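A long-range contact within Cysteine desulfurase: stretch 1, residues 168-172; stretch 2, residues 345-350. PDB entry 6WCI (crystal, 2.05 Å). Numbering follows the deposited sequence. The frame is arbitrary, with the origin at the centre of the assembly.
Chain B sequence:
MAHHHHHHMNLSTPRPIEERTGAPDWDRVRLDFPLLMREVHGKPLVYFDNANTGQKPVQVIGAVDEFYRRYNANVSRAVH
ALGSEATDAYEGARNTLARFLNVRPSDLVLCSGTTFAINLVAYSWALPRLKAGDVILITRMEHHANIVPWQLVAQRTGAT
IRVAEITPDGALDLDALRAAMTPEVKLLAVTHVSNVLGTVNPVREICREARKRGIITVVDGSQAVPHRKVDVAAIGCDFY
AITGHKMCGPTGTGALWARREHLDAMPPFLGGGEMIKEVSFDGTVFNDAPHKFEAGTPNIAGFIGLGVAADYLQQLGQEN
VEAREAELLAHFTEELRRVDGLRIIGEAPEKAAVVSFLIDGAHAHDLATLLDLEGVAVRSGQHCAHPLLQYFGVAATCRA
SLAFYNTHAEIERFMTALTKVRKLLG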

# COMPACT_ATOMS: atom_id res chain seq x y z
N PRO B 168 16.75 -32.22 8.16
CA PRO B 168 16.73 -31.69 9.54
C PRO B 168 17.72 -30.58 9.85
O PRO B 168 17.62 -29.96 10.91
CB PRO B 168 17.04 -32.93 10.39
CG PRO B 168 16.54 -34.07 9.58
CD PRO B 168 16.78 -33.70 8.15
N ASP B 169 18.68 -30.33 8.97
CA ASP B 169 19.58 -29.20 9.14
C ASP B 169 19.00 -27.90 8.57
O ASP B 169 19.69 -26.87 8.57
CB ASP B 169 20.95 -29.50 8.52
CG ASP B 169 20.87 -29.66 7.00
OD1 ASP B 169 19.78 -29.98 6.48
OD2 ASP B 169 21.91 -29.46 6.34
N GLY B 170 17.76 -27.93 8.08
CA GLY B 170 17.12 -26.75 7.53
C GLY B 170 17.40 -26.48 6.08
O GLY B 170 16.97 -25.44 5.56
N ALA B 171 18.13 -27.35 5.40
CA ALA B 171 18.45 -27.18 4.00
C ALA B 171 17.36 -27.83 3.15
O ALA B 171 16.72 -28.79 3.56
CB ALA B 171 19.81 -27.80 3.66
N LEU B 172 17.18 -27.29 1.95
CA LEU B 172 16.21 -27.83 1.01
C LEU B 172 16.73 -29.13 0.40
O LEU B 172 17.82 -29.16 -0.19
CB LEU B 172 15.93 -26.78 -0.08
CG LEU B 172 14.79 -26.93 -1.08
CD1 LEU B 172 13.42 -26.81 -0.40
CD2 LEU B 172 14.95 -25.89 -2.16
N ILE B 345 17.52 -24.35 15.40
CA ILE B 345 16.70 -24.92 14.34
C ILE B 345 17.06 -24.17 13.06
O ILE B 345 16.60 -23.05 12.81
CB ILE B 345 15.21 -24.83 14.67
CG1 ILE B 345 14.90 -25.82 15.80
CG2 ILE B 345 14.36 -25.15 13.45
CD1 ILE B 345 13.62 -25.53 16.53
N GLY B 346 17.91 -24.80 12.25
CA GLY B 346 18.38 -24.19 11.02
C GLY B 346 19.88 -24.00 11.05
O GLY B 346 20.38 -22.95 11.49
N GLU B 347 20.61 -25.01 10.59
CA GLU B 347 22.07 -24.98 10.54
C GLU B 347 22.55 -25.41 9.17
O GLU B 347 23.44 -26.25 9.02
CB GLU B 347 22.69 -25.88 11.62
CG GLU B 347 21.78 -26.17 12.81
CD GLU B 347 21.40 -27.65 12.90
OE1 GLU B 347 20.58 -28.00 13.78
OE2 GLU B 347 21.91 -28.46 12.10
N ALA B 348 21.93 -24.84 8.14
CA ALA B 348 22.32 -25.12 6.77
C ALA B 348 23.74 -24.60 6.54
O ALA B 348 24.24 -23.78 7.30
CB ALA B 348 21.34 -24.46 5.80
N PRO B 349 24.42 -25.10 5.50
CA PRO B 349 25.79 -24.64 5.22
C PRO B 349 25.93 -23.13 5.04
O PRO B 349 26.73 -22.51 5.73
CB PRO B 349 26.15 -25.40 3.95
CG PRO B 349 25.42 -26.69 4.09
CD PRO B 349 24.10 -26.32 4.73
N GLU B 350 25.17 -22.53 4.11
CA GLU B 350 25.19 -21.09 3.95
C GLU B 350 23.91 -20.50 4.55
O GLU B 350 22.82 -21.03 4.34
CB GLU B 350 25.32 -20.67 2.48
CG GLU B 350 25.41 -19.14 2.34
CD GLU B 350 25.67 -18.65 0.92
OE1 GLU B 350 25.26 -19.32 -0.05
OE2 GLU B 350 26.29 -17.57 0.79
O HOH W 1 18.28 -27.47 12.53

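Two irregular segments, at least 177 residues apart in sequence wherever they touch, meet here over a small area, 221 Å² counting both sides. Neither forms a regular helix or strand, and the contact rests on a few groups; Asp 169 contributes the most covered surface.

Its backbone supplies the one direct hydrogen bond: Glu 347 N donates to Asp 169 O at 2.9 Å, with an angle of 142° at the hydrogen. Ala 348 N also lies 3.1 Å from Asp 169 O, but its angle is too poor for a second bond. The Asp 169 side chain, in the p rotamer, turns back on its own segment, where OD1 accepts a hydrogen bond from Ala 171 N at 3.3 Å. A short carboxylate suits this task, since it can reach the amide two residues ahead and brace the turn that presents the carbonyl.

Glu 347 covers the next largest area. Its CA-to-CB bond points sideways, yet the chain end comes nearer the other segment, bringing OE2 to 3.8 Å from Asp 169 CB. This is a loose approach to a methylene; the two carboxylates, both acidic, stay apart.

Ala 348 covers nearly as much. Its CB sits 4.3 Å from Ala 171 CB, a modest apolar contact between methyl groups small enough to let the backbones come close. The backbones come closest at the glycines: Gly 170 CA and Gly 346 CA are 4.5 Å apart. A CB on Gly 170 would fall 3.1 Å from Gly 346 CA, a tight fit, and the backbone angles of both residues independently call for glycine.

A water extends the polar network: it accepts from Gly 346 N at 2.7 Å and lies 3.0 Å from Pro 168 O, placed to donate and so link the two backbones.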